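Local coordinates for protein beta-fructofuranosidase (Arthrobacter, PDB 3WPU) that belongs to the levansucrase/invertase family of the beta-fructosidase clan, whose members are built around a five-bladed beta-propeller, at residues A[11-16]-A[379-384]; A[28-33]-A[279-284]; A[332-337]-A[357-362]. All coordinates share one frame; numbering follows the deposited sequence.

Interaction 1: residues A[11-16]-A[379-384]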
ATOM      1  N   THR A  11     -10.297  21.409  -9.660  1.00 10.51           N
ATOM      2  CA  THR A  11      -9.738  22.456  -8.826  1.00 10.72           C
ATOM      3  C   THR A  11      -8.370  22.798  -9.361  1.00 10.98           C
ATOM      4  O   THR A  11      -7.649  21.935  -9.845  1.00 11.54           O
ATOM      5  CB  THR A  11      -9.639  21.959  -7.360  1.00 10.56           C
ATOM      6  OG1 THR A  11     -10.938  21.559  -6.910  1.00 10.55           O
ATOM      7  CG2 THR A  11      -9.129  23.031  -6.446  1.00 10.71           C
ATOM      8  N   ILE A  12      -7.997  24.072  -9.271  1.00 11.57           N
ATOM      9  CA  ILE A  12      -6.644  24.475  -9.614  1.00 11.87           C
ATOM     10  C   ILE A  12      -5.760  24.212  -8.404  1.00 11.87           C
ATOM     11  O   ILE A  12      -6.020  24.745  -7.318  1.00 12.80           O
ATOM     12  CB  ILE A  12      -6.581  25.960 -10.030  1.00 12.63           C
ATOM     13  CG1 ILE A  12      -7.408  26.170 -11.309  1.00 13.07           C
ATOM     14  CG2 ILE A  12      -5.141  26.359 -10.270  1.00 13.34           C
ATOM     15  CD1 ILE A  12      -7.427  27.603 -11.816  1.00 13.12           C
ATOM     16  N   HIS A  13      -4.754  23.353  -8.597  1.00 11.79           N
ATOM     17  CA  HIS A  13      -3.788  23.016  -7.555  1.00 11.68           C
ATOM     18  C   HIS A  13      -2.415  23.481  -8.039  1.00 11.79           C
ATOM     19  O   HIS A  13      -2.066  23.316  -9.206  1.00 12.42           O
ATOM     20  CB  HIS A  13      -3.714  21.514  -7.302  1.00 11.59           C
ATOM     21  CG  HIS A  13      -4.938  20.930  -6.666  1.00 11.06           C
ATOM     22  ND1 HIS A  13      -5.173  20.985  -5.312  1.00 11.23           N
ATOM     23  CD2 HIS A  13      -5.966  20.218  -7.196  1.00 11.13           C
ATOM     24  CE1 HIS A  13      -6.311  20.364  -5.034  1.00 11.08           C
ATOM     25  NE2 HIS A  13      -6.797  19.876  -6.158  1.00 10.96           N
ATOM     26  N   THR A  14      -1.633  24.056  -7.141  1.00 12.45           N
ATOM     27  CA  THR A  14      -0.371  24.673  -7.533  1.00 12.43           C
ATOM     28  C   THR A  14       0.858  23.797  -7.427  1.00 12.49           C
ATOM     29  O   THR A  14       1.915  24.171  -7.935  1.00 12.04           O
ATOM     30  CB  THR A  14      -0.103  25.909  -6.658  1.00 12.53           C
ATOM     31  OG1 THR A  14       0.197  25.492  -5.331  1.00 12.08           O
ATOM     32  CG2 THR A  14      -1.323  26.807  -6.614  1.00 13.01           C
ATOM     33  N   GLN A  15       0.738  22.662  -6.731  1.00 11.72           N
ATOM     34  CA  GLN A  15       1.869  21.785  -6.393  1.00 11.54           C
ATOM     35  C   GLN A  15       2.920  22.406  -5.478  1.00 11.73           C
ATOM     36  O   GLN A  15       3.951  21.795  -5.243  1.00 11.79           O
ATOM     37  CB  GLN A  15       2.532  21.223  -7.649  1.00 11.25           C
ATOM     38  CG  GLN A  15       1.590  20.335  -8.459  1.00 11.69           C
ATOM     39  CD  GLN A  15       2.307  19.627  -9.576  1.00 12.31           C
ATOM     40  OE1 GLN A  15       3.398  19.069  -9.380  1.00 12.99           O
ATOM     41  NE2 GLN A  15       1.709  19.642 -10.765  1.00 13.02           N
ATOM     42  N   GLN A  16       2.657  23.610  -4.978  1.00 12.79           N
ATOM     43  CA  GLN A  16       3.660  24.308  -4.163  1.00 14.20           C
ATOM     44  C   GLN A  16       3.964  23.513  -2.888  1.00 13.51           C
ATOM     45  O   GLN A  16       3.059  22.935  -2.250  1.00 11.88           O
ATOM     46  CB  GLN A  16       3.222  25.741  -3.842  1.00 17.76           C
ATOM     47  CG  GLN A  16       2.066  25.895  -2.884  1.00 21.04           C
ATOM     48  CD  GLN A  16       1.496  27.306  -2.915  1.00 24.98           C
ATOM     49  OE1 GLN A  16       2.092  28.232  -2.343  1.00 30.18           O
ATOM     50  NE2 GLN A  16       0.358  27.489  -3.598  1.00 25.65           N
ATOM     51  N   ARG A 379       4.729  17.563   1.710  1.00 10.06           N
ATOM     52  CA  ARG A 379       3.600  18.445   1.980  1.00 10.28           C
ATOM     53  C   ARG A 379       3.548  19.484   0.868  1.00 11.01           C
ATOM     54  O   ARG A 379       4.437  20.332   0.738  1.00 11.01           O
ATOM     55  CB  ARG A 379       3.708  19.114   3.361  1.00 10.61           C
ATOM     56  CG  ARG A 379       2.495  19.962   3.724  1.00 10.36           C
ATOM     57  CD  ARG A 379       2.530  20.632   5.087  1.00 10.50           C
ATOM     58  NE  ARG A 379       2.826  19.673   6.138  1.00 10.94           N
ATOM     59  CZ  ARG A 379       1.941  18.810   6.630  1.00 11.15           C
ATOM     60  NH1 ARG A 379       0.690  18.853   6.225  1.00 10.78           N
ATOM     61  NH2 ARG A 379       2.324  17.950   7.561  1.00 11.04           N
ATOM     62  N   SER A 380       2.525  19.399   0.044  1.00 10.82           N
ATOM     63  CA  SER A 380       2.375  20.313  -1.065  1.00 11.38           C
ATOM     64  C   SER A 380       0.914  20.500  -1.410  1.00 11.83           C
ATOM     65  O   SER A 380       0.072  19.752  -0.925  1.00 11.05           O
ATOM     66  CB  SER A 380       3.192  19.797  -2.252  1.00 12.62           C
ATOM     67  OG  SER A 380       2.681  18.563  -2.743  1.00 13.00           O
ATOM     68  N   ASP A 381       0.597  21.461  -2.275  1.00 11.02           N
ATOM     69  CA  ASP A 381      -0.755  21.543  -2.805  1.00 10.77           C
ATOM     70  C   ASP A 381      -0.881  20.546  -3.938  1.00 10.93           C
ATOM     71  O   ASP A 381      -0.825  20.883  -5.127  1.00 10.11           O
ATOM     72  CB  ASP A 381      -1.134  22.959  -3.249  1.00 10.94           C
ATOM     73  CG  ASP A 381      -2.546  23.024  -3.783  1.00 11.03           C
ATOM     74  OD1 ASP A 381      -3.330  22.055  -3.560  1.00 11.30           O
ATOM     75  OD2 ASP A 381      -2.895  24.002  -4.472  1.00 11.27           O
ATOM     76  N   TYR A 382      -1.033  19.285  -3.541  1.00 10.84           N
ATOM     77  CA  TYR A 382      -0.999  18.161  -4.459  1.00 10.19           C
ATOM     78  C   TYR A 382      -2.008  18.299  -5.605  1.00  9.57           C
ATOM     79  O   TYR A 382      -3.150  18.728  -5.398  1.00  9.64           O
ATOM     80  CB  TYR A 382      -1.305  16.872  -3.705  1.00  9.79           C
ATOM     81  CG  TYR A 382      -0.133  16.250  -2.974  1.00  9.31           C
ATOM     82  CD1 TYR A 382       0.015  16.378  -1.587  1.00  9.24           C
ATOM     83  CD2 TYR A 382       0.836  15.517  -3.674  1.00  9.47           C
ATOM     84  CE1 TYR A 382       1.105  15.820  -0.919  1.00  9.37           C
ATOM     85  CE2 TYR A 382       1.909  14.940  -3.004  1.00  9.70           C
ATOM     86  CZ  TYR A 382       2.034  15.087  -1.627  1.00  9.46           C
ATOM     87  OH  TYR A 382       3.122  14.487  -1.020  1.00 10.36           O
ATOM     88  N   GLN A 383      -1.545  17.930  -6.793  1.00  9.47           N
ATOM     89  CA  GLN A 383      -2.364  17.859  -7.982  1.00  9.92           C
ATOM     90  C   GLN A 383      -2.802  16.408  -8.142  1.00  9.22           C
ATOM     91  O   GLN A 383      -1.956  15.560  -8.421  1.00  9.33           O
ATOM     92  CB  GLN A 383      -1.524  18.238  -9.189  1.00 10.08           C
ATOM     93  CG  GLN A 383      -2.199  18.059 -10.528  1.00 10.89           C
ATOM     94  CD  GLN A 383      -3.472  18.878 -10.607  1.00 11.02           C
ATOM     95  OE1 GLN A 383      -3.434  20.114 -10.505  1.00 11.43           O
ATOM     96  NE2 GLN A 383      -4.605  18.209 -10.699  1.00 10.54           N
ATOM     97  N   PRO A 384      -4.101  16.130  -7.996  1.00  9.67           N
ATOM     98  CA  PRO A 384      -4.531  14.763  -8.328  1.00  9.51           C
ATOM     99  C   PRO A 384      -4.245  14.407  -9.773  1.00  9.81           C
ATOM    100  O   PRO A 384      -4.398  15.245 -10.670  1.00  9.91           O
ATOM    101  CB  PRO A 384      -6.035  14.815  -8.067  1.00  9.87           C
ATOM    102  CG  PRO A 384      -6.230  15.892  -7.064  1.00 10.32           C
ATOM    103  CD  PRO A 384      -5.235  16.940  -7.530  1.00 10.03           C
TER
HETATM  104  O   HOH W   1      -7.377  19.130 -10.036  1.00 11.75           O
HETATM  105  O   HOH W   2      -5.629  24.514  -4.599  1.00 16.46           O
HETATM  106  O   HOH W   3      -4.571  22.387 -11.413  1.00 16.20           O
HETATM  107  O   HOH W   4      -0.828  21.244 -11.118  1.00 16.38           O
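His13 meets Asp381 through ND1, which donates a nearly straight hydrogen bond (171°) to OD1 at 2.8 Å, the oxygen lying close to the imidazole plane. Because CG of Asp381 stands anti to its backbone N (chi1 -179°), the carboxylate reaches over to loop 11-16, and OD2 takes a second bond from Thr14 N at 3.0 Å, from above the carboxylate plane. Aspartate suits the site because its two oxygens serve a ring N-H and a main-chain N-H together. Its backbone is held too: Asp381 N donates to Gln16 O, and Asp381 O accepts from Gln15 N. One face of the His13 ring lies under Tyr382 O, and CD2 approaches Pro384 CD at 3.4 Å. NE2 is bonded to Asp32, so carboxylates at both nitrogens would probably favour a protonated imidazole. Gln383 rests CB 3.8 Å from Gln15 CG; its OE1 accepts from a water that also donates to His13 O, while Gln15 OE1 is bonded to Lys348. Pairing of 383-384 with strand 369-375 sets this N-terminal loop beside a propeller sheet, and Thr11 and Pro384 both rest on helix 30-38.

Interaction 2: residues A[28-33]-A[279-284]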
ATOM      1  N   TRP A  28      -8.264  16.578  -1.837  1.00 10.32           N
ATOM      2  CA  TRP A  28      -8.794  15.903  -3.013  1.00 10.04           C
ATOM      3  C   TRP A  28     -10.257  16.303  -3.032  1.00  9.84           C
ATOM      4  O   TRP A  28     -11.021  15.853  -2.184  1.00 10.27           O
ATOM      5  CB  TRP A  28      -8.645  14.392  -2.879  1.00 10.04           C
ATOM      6  CG  TRP A  28      -9.091  13.604  -4.059  1.00  9.58           C
ATOM      7  CD1 TRP A  28      -9.200  14.040  -5.347  1.00  9.46           C
ATOM      8  CD2 TRP A  28      -9.454  12.207  -4.083  1.00  9.56           C
ATOM      9  NE1 TRP A  28      -9.646  13.021  -6.156  1.00  9.46           N
ATOM     10  CE2 TRP A  28      -9.746  11.881  -5.409  1.00  9.46           C
ATOM     11  CE3 TRP A  28      -9.478  11.197  -3.116  1.00  9.63           C
ATOM     12  CZ2 TRP A  28     -10.142  10.604  -5.788  1.00  9.47           C
ATOM     13  CZ3 TRP A  28      -9.906   9.938  -3.497  1.00  9.36           C
ATOM     14  CH2 TRP A  28     -10.180   9.654  -4.816  1.00  9.41           C
ATOM     15  N   THR A  29     -10.612  17.230  -3.916  1.00  9.46           N
ATOM     16  CA  THR A  29     -11.891  17.930  -3.766  1.00  9.67           C
ATOM     17  C   THR A  29     -13.013  17.175  -4.455  1.00  9.65           C
ATOM     18  O   THR A  29     -12.762  16.294  -5.254  1.00  9.98           O
ATOM     19  CB  THR A  29     -11.860  19.342  -4.359  1.00  9.55           C
ATOM     20  OG1 THR A  29     -11.743  19.263  -5.786  1.00  9.93           O
ATOM     21  CG2 THR A  29     -10.680  20.150  -3.801  1.00  9.84           C
ATOM     22  N   ARG A  30     -14.261  17.582  -4.201  1.00  9.92           N
ATOM     23  CA  ARG A  30     -15.400  17.005  -4.931  1.00  9.80           C
ATOM     24  C   ARG A  30     -15.323  17.341  -6.426  1.00  9.74           C
ATOM     25  O   ARG A  30     -15.620  16.504  -7.255  1.00 10.28           O
ATOM     26  CB  ARG A  30     -16.722  17.470  -4.320  1.00 10.06           C
ATOM     27  CG  ARG A  30     -16.973  16.854  -2.956  1.00 10.19           C
ATOM     28  CD  ARG A  30     -18.344  17.197  -2.381  1.00 10.79           C
ATOM     29  NE  ARG A  30     -19.491  16.793  -3.193  1.00 11.02           N
ATOM     30  CZ  ARG A  30     -20.099  15.613  -3.122  1.00 11.22           C
ATOM     31  NH1 ARG A  30     -19.655  14.667  -2.304  1.00 11.13           N
ATOM     32  NH2 ARG A  30     -21.151  15.370  -3.889  1.00 11.54           N
ATOM     33  N   ALA A  31     -14.872  18.550  -6.766  1.00  9.61           N
ATOM     34  CA  ALA A  31     -14.690  18.952  -8.149  1.00  9.53           C
ATOM     35  C   ALA A  31     -13.668  18.036  -8.828  1.00  9.93           C
ATOM     36  O   ALA A  31     -13.884  17.587  -9.963  1.00 10.77           O
ATOM     37  CB  ALA A  31     -14.236  20.408  -8.214  1.00  9.51           C
ATOM     38  N   ASP A  32     -12.583  17.735  -8.121  1.00  9.89           N
ATOM     39  CA  ASP A  32     -11.530  16.820  -8.614  1.00 10.21           C
ATOM     40  C   ASP A  32     -12.153  15.429  -8.840  1.00 10.01           C
ATOM     41  O   ASP A  32     -12.045  14.850  -9.915  1.00  9.92           O
ATOM     42  CB  ASP A  32     -10.366  16.719  -7.597  1.00 10.11           C
ATOM     43  CG  ASP A  32      -9.524  18.009  -7.482  1.00 10.56           C
ATOM     44  OD1 ASP A  32      -9.539  18.852  -8.407  1.00 10.62           O
ATOM     45  OD2 ASP A  32      -8.806  18.120  -6.458  1.00 10.73           O
ATOM     46  N   ALA A  33     -12.809  14.916  -7.815  1.00 10.18           N
ATOM     47  CA  ALA A  33     -13.344  13.571  -7.863  1.00  9.76           C
ATOM     48  C   ALA A  33     -14.413  13.427  -8.944  1.00  9.96           C
ATOM     49  O   ALA A  33     -14.595  12.326  -9.512  1.00 10.06           O
ATOM     50  CB  ALA A  33     -13.873  13.167  -6.479  1.00  9.95           C
ATOM     51  N   ALA A 279     -13.675  24.848   0.250  1.00 16.51           N
ATOM     52  CA  ALA A 279     -12.408  24.302  -0.231  1.00 15.47           C
ATOM     53  C   ALA A 279     -12.472  22.782  -0.439  1.00 14.45           C
ATOM     54  O   ALA A 279     -11.850  22.276  -1.357  1.00 15.17           O
ATOM     55  CB  ALA A 279     -11.274  24.677   0.705  1.00 15.82           C
ATOM     56  N   ASP A 280     -13.220  22.087   0.404  1.00 13.32           N
ATOM     57  CA  ASP A 280     -13.465  20.649   0.212  1.00 12.50           C
ATOM     58  C   ASP A 280     -14.254  20.409  -1.079  1.00 12.74           C
ATOM     59  O   ASP A 280     -13.977  19.452  -1.819  1.00 11.29           O
ATOM     60  CB  ASP A 280     -14.277  20.048   1.355  1.00 12.67           C
ATOM     61  CG  ASP A 280     -13.598  20.150   2.700  1.00 12.72           C
ATOM     62  OD1 ASP A 280     -12.389  19.864   2.831  1.00 12.59           O
ATOM     63  OD2 ASP A 280     -14.324  20.494   3.642  1.00 12.98           O
ATOM     64  N   LEU A 281     -15.222  21.278  -1.356  1.00 12.00           N
ATOM     65  CA  LEU A 281     -15.999  21.166  -2.603  1.00 12.05           C
ATOM     66  C   LEU A 281     -15.124  21.484  -3.821  1.00 11.98           C
ATOM     67  O   LEU A 281     -15.111  20.743  -4.805  1.00 12.52           O
ATOM     68  CB  LEU A 281     -17.254  22.037  -2.555  1.00 12.49           C
ATOM     69  CG  LEU A 281     -18.480  21.364  -1.964  1.00 13.09           C
ATOM     70  CD1 LEU A 281     -18.252  20.844  -0.559  1.00 13.32           C
ATOM     71  CD2 LEU A 281     -19.626  22.372  -2.002  1.00 13.50           C
ATOM     72  N   GLY A 282     -14.332  22.553  -3.712  1.00 11.96           N
ATOM     73  CA  GLY A 282     -13.262  22.842  -4.660  1.00 12.82           C
ATOM     74  C   GLY A 282     -13.653  23.402  -6.025  1.00 12.18           C
ATOM     75  O   GLY A 282     -12.832  23.415  -6.934  1.00 12.77           O
ATOM     76  N   TYR A 283     -14.883  23.885  -6.169  1.00 12.01           N
ATOM     77  CA  TYR A 283     -15.347  24.368  -7.473  1.00 11.89           C
ATOM     78  C   TYR A 283     -14.716  25.694  -7.792  1.00 12.42           C
ATOM     79  O   TYR A 283     -14.475  26.513  -6.908  1.00 13.63           O
ATOM     80  CB  TYR A 283     -16.880  24.482  -7.527  1.00 11.78           C
ATOM     81  CG  TYR A 283     -17.489  23.116  -7.397  1.00 11.91           C
ATOM     82  CD1 TYR A 283     -17.419  22.225  -8.451  1.00 11.87           C
ATOM     83  CD2 TYR A 283     -18.016  22.677  -6.184  1.00 11.84           C
ATOM     84  CE1 TYR A 283     -17.942  20.938  -8.332  1.00 12.00           C
ATOM     85  CE2 TYR A 283     -18.535  21.390  -6.050  1.00 12.12           C
ATOM     86  CZ  TYR A 283     -18.472  20.531  -7.111  1.00 12.19           C
ATOM     87  OH  TYR A 283     -18.959  19.243  -6.995  1.00 12.39           O
ATOM     88  N   ARG A 284     -14.446  25.891  -9.070  1.00 12.46           N
ATOM     89  CA  ARG A 284     -14.056  27.227  -9.550  1.00 12.59           C
ATOM     90  C   ARG A 284     -15.267  28.121  -9.439  1.00 13.15           C
ATOM     91  O   ARG A 284     -16.401  27.691  -9.698  1.00 13.10           O
ATOM     92  CB  ARG A 284     -13.562  27.155 -10.980  1.00 12.58           C
ATOM     93  CG  ARG A 284     -12.450  26.152 -11.170  1.00 12.47           C
ATOM     94  CD  ARG A 284     -11.854  26.212 -12.549  1.00 12.70           C
ATOM     95  NE  ARG A 284     -10.877  25.137 -12.732  1.00 12.68           N
ATOM     96  CZ  ARG A 284      -9.944  25.099 -13.682  1.00 14.01           C
ATOM     97  NH1 ARG A 284      -9.773  26.118 -14.537  1.00 13.71           N
ATOM     98  NH2 ARG A 284      -9.134  24.039 -13.765  1.00 14.62           N
TER
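Thr29 and Arg30 press against the end of helix 278-281, whose last carbonyls receive the first N-H groups of helix 30-38. Arg30 N donates to Asp280 O at 3.0 Å, and Ala31 N donates to Leu281 O at the same 3.0 Å, the second bond almost in line with the carbonyl. Thr29 CG2 sits 3.4 Å from Ala279 O, while its CB faces Gly282 CA at 3.8 Å. Glycine suits that point because the chain leaves the helix there with positive phi (76°), and a beta-carbon there would run into Thr29 CB. Ala31, short enough to come close, sets CB 3.7 Å from CD1 of the Tyr283 ring, and the aliphatic part of Arg30 runs beside Leu281 in the same direction. The N-terminus of helix 30-38 is closed by a capping box: Asp32 N donates to Thr29 OG1 (2.9 Å), and Thr29 N returns a bond to Asp32 OD2 (3.2 Å). With chi1 at 68°, Thr29 OG1 lies between its own N and carbonyl carbon, within reach of the first helical turn. Further out, Thr11 OG1 bonds both Thr29 OG1 and Gly282 O. Glu291 holds Arg30 NE in a salt bridge and also bonds the Tyr283 hydroxyl, so one carboxylate serves both side chains.

Interaction 3: residues A[332-337]-A[357-362]; sequences CVTDQT and RGTFAA
A single backbone bridge between Thr334 and Phe360 pairs the loop after strand 321-331 with the loop after strand 348-355. Ala361 N donates to Val333 O at 2.8 Å, well above the carbonyl plane, and Asp335 N reaches Thr359 O at 3.3 Å but nearly straight (164°). Among side-chain polar contacts, Thr334 OG1 stands anti to its backbone N (chi1 -179°), beside the Thr359 side chain. It accepts from Gln336 N at 3.1 Å, an ST turn, which needs a hydroxyl on CB, and also bonds Ser355 OG. A water accepts a hydrogen bond from Gln336 NE2 and donates to Thr359 OG1, which has a further bond to His356 O. Carbon packs closely against carbonyl oxygens: Ala361 CB lies 3.4 Å from Cys332 O, and Phe360 CD1 3.6 Å from Val333 O. The apolar pair, Val333 CG1 and Phe360 CE1, is 4.5 Å apart. Both side chains turn to helix 30-38, Phe360 at Leu36 and Val333 at Arg30 and Ala33. Cys332 is tied by a disulfide to Cys276. The register is thus set by bonds between peptide groups, while the Thr334 and Thr359 hydroxyls and one water add polar links beside it.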
ATOM      1  N   CYS A 332     -15.809  14.799   2.481  1.00 11.09           N
ATOM      2  CA  CYS A 332     -16.938  14.640   1.570  1.00 11.63           C
ATOM      3  C   CYS A 332     -16.572  14.033   0.202  1.00 11.18           C
ATOM      4  O   CYS A 332     -17.256  14.272  -0.795  1.00 10.86           O
ATOM      5  CB  CYS A 332     -17.683  15.982   1.416  1.00 12.36           C
ATOM      6  SG  CYS A 332     -18.456  16.484   2.976  1.00 12.90           S
ATOM      7  N   VAL A 333     -15.474  13.268   0.154  1.00 10.78           N
ATOM      8  CA  VAL A 333     -15.079  12.580  -1.090  1.00 11.14           C
ATOM      9  C   VAL A 333     -14.981  11.082  -0.845  1.00 11.18           C
ATOM     10  O   VAL A 333     -15.683  10.308  -1.491  1.00 11.40           O
ATOM     11  CB  VAL A 333     -13.769  13.170  -1.648  1.00 11.06           C
ATOM     12  CG1 VAL A 333     -13.202  12.307  -2.771  1.00 11.57           C
ATOM     13  CG2 VAL A 333     -14.053  14.570  -2.170  1.00 11.16           C
ATOM     14  N   THR A 334     -14.186  10.670   0.140  1.00 11.18           N
ATOM     15  CA  THR A 334     -14.103   9.247   0.502  1.00 11.49           C
ATOM     16  C   THR A 334     -13.800   9.052   1.999  1.00 11.82           C
ATOM     17  O   THR A 334     -13.064   9.843   2.624  1.00 11.58           O
ATOM     18  CB  THR A 334     -13.058   8.453  -0.335  1.00 11.32           C
ATOM     19  OG1 THR A 334     -13.080   7.081   0.069  1.00 11.53           O
ATOM     20  CG2 THR A 334     -11.624   8.988  -0.140  1.00 11.39           C
ATOM     21  N   ASP A 335     -14.317   7.950   2.520  1.00 12.86           N
ATOM     22  CA  ASP A 335     -14.064   7.459   3.868  1.00 14.93           C
ATOM     23  C   ASP A 335     -12.626   6.974   4.044  1.00 13.41           C
ATOM     24  O   ASP A 335     -12.071   7.042   5.147  1.00 12.35           O
ATOM     25  CB  ASP A 335     -15.021   6.265   4.135  1.00 18.95           C
ATOM     26  CG  ASP A 335     -14.939   5.730   5.555  1.00 23.74           C
ATOM     27  OD1 ASP A 335     -14.866   6.528   6.533  1.00 24.80           O
ATOM     28  OD2 ASP A 335     -14.965   4.478   5.692  1.00 25.86           O
ATOM     29  N   GLN A 336     -12.051   6.461   2.962  1.00 12.66           N
ATOM     30  CA  GLN A 336     -10.856   5.637   3.055  1.00 13.52           C
ATOM     31  C   GLN A 336      -9.821   5.912   1.968  1.00 12.65           C
ATOM     32  O   GLN A 336      -9.966   5.516   0.836  1.00 14.21           O
ATOM     33  CB  GLN A 336     -11.284   4.160   3.048  1.00 15.57           C
ATOM     34  CG  GLN A 336     -11.953   3.720   4.321  1.00 18.10           C
ATOM     35  CD  GLN A 336     -12.041   2.212   4.402  1.00 21.44           C
ATOM     36  OE1 GLN A 336     -12.182   1.661   5.467  1.00 25.43           O
ATOM     37  NE2 GLN A 336     -11.892   1.543   3.264  1.00 23.56           N
ATOM     38  N   THR A 337      -8.764   6.653   2.325  1.00 11.70           N
ATOM     39  CA  THR A 337      -7.593   6.764   1.497  1.00 11.72           C
ATOM     40  C   THR A 337      -6.583   5.792   2.129  1.00 12.17           C
ATOM     41  O   THR A 337      -5.849   6.138   3.056  1.00 11.70           O
ATOM     42  CB  THR A 337      -7.073   8.219   1.550  1.00 11.85           C
ATOM     43  OG1 THR A 337      -7.163   8.680   2.901  1.00 11.84           O
ATOM     44  CG2 THR A 337      -7.955   9.137   0.703  1.00 12.40           C
ATOM     45  N   ARG A 357     -14.722   1.554  -4.465  1.00 11.61           N
ATOM     46  CA  ARG A 357     -15.793   2.292  -5.108  1.00 11.30           C
ATOM     47  C   ARG A 357     -16.865   2.684  -4.096  1.00 11.33           C
ATOM     48  O   ARG A 357     -17.354   3.824  -4.115  1.00 10.39           O
ATOM     49  CB  ARG A 357     -16.423   1.458  -6.226  1.00 11.36           C
ATOM     50  CG  ARG A 357     -17.605   2.141  -6.877  1.00 11.76           C
ATOM     51  CD  ARG A 357     -17.974   1.515  -8.218  1.00 12.25           C
ATOM     52  NE  ARG A 357     -19.043   2.258  -8.881  1.00 12.45           N
ATOM     53  CZ  ARG A 357     -19.774   1.789  -9.896  1.00 12.94           C
ATOM     54  NH1 ARG A 357     -19.553   0.581 -10.401  1.00 13.92           N
ATOM     55  NH2 ARG A 357     -20.733   2.539 -10.421  1.00 12.63           N
ATOM     56  N   GLY A 358     -17.252   1.733  -3.242  1.00 11.36           N
ATOM     57  CA  GLY A 358     -18.327   1.964  -2.248  1.00 11.78           C
ATOM     58  C   GLY A 358     -18.063   3.007  -1.171  1.00 11.62           C
ATOM     59  O   GLY A 358     -18.989   3.447  -0.489  1.00 12.77           O
ATOM     60  N   THR A 359     -16.809   3.393  -0.987  1.00 12.19           N
ATOM     61  CA  THR A 359     -16.453   4.370   0.011  1.00 12.90           C
ATOM     62  C   THR A 359     -16.543   5.802  -0.507  1.00 11.89           C
ATOM     63  O   THR A 359     -16.367   6.730   0.269  1.00 12.81           O
ATOM     64  CB  THR A 359     -15.027   4.115   0.527  1.00 14.13           C
ATOM     65  OG1 THR A 359     -14.162   3.946  -0.591  1.00 15.57           O
ATOM     66  CG2 THR A 359     -14.977   2.884   1.384  1.00 14.65           C
ATOM     67  N   PHE A 360     -16.811   6.008  -1.796  1.00 11.56           N
ATOM     68  CA  PHE A 360     -17.065   7.348  -2.299  1.00 11.23           C
ATOM     69  C   PHE A 360     -18.340   7.950  -1.715  1.00 11.86           C
ATOM     70  O   PHE A 360     -19.355   7.273  -1.568  1.00 12.22           O
ATOM     71  CB  PHE A 360     -17.136   7.402  -3.836  1.00 11.19           C
ATOM     72  CG  PHE A 360     -15.784   7.397  -4.509  1.00 11.07           C
ATOM     73  CD1 PHE A 360     -14.985   8.546  -4.500  1.00 11.04           C
ATOM     74  CD2 PHE A 360     -15.315   6.280  -5.189  1.00 10.97           C
ATOM     75  CE1 PHE A 360     -13.750   8.545  -5.139  1.00 11.13           C
ATOM     76  CE2 PHE A 360     -14.075   6.276  -5.818  1.00 10.73           C
ATOM     77  CZ  PHE A 360     -13.283   7.422  -5.783  1.00 11.02           C
ATOM     78  N   ALA A 361     -18.279   9.243  -1.415  1.00 11.73           N
ATOM     79  CA  ALA A 361     -19.423   9.966  -0.868  1.00 11.78           C
ATOM     80  C   ALA A 361     -20.570  10.123  -1.849  1.00 12.13           C
ATOM     81  O   ALA A 361     -20.412   9.986  -3.076  1.00 11.61           O
ATOM     82  CB  ALA A 361     -18.976  11.338  -0.433  1.00 11.80           C
ATOM     83  N   ALA A 362     -21.712  10.533  -1.296  1.00 13.20           N
ATOM     84  CA  ALA A 362     -22.873  10.811  -2.109  1.00 13.86           C
ATOM     85  C   ALA A 362     -22.550  11.724  -3.285  1.00 13.01           C
ATOM     86  O   ALA A 362     -21.834  12.714  -3.153  1.00 13.22           O
ATOM     87  CB  ALA A 362     -23.996  11.401  -1.260  1.00 14.19           C
TER
HETATM   88  O   HOH W   5     -11.380   2.709   0.416  1.00 19.71           O

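Overall arrangement
Helix 30-38 joins the three contacts. Interaction 2 contains its start, with its centre about 12 Å from that of interaction 1 and about 13 Å from that of interaction 3; the centres of interactions 1 and 3 are about 20 Å apart, and these two do not touch. Interactions 1 and 2 touch directly, and the guanidinium of Arg30 links interaction 2 to 3 through Cys332 O and Ala362 O. Along the chain, interaction 1 closes a long loop from near the N-terminus, within which interactions 2 and 3 follow in series. The N-terminal segment is thereby fastened to loops around strands 321-331, 340-345, 348-355 and 369-375, joining residues distant in sequence.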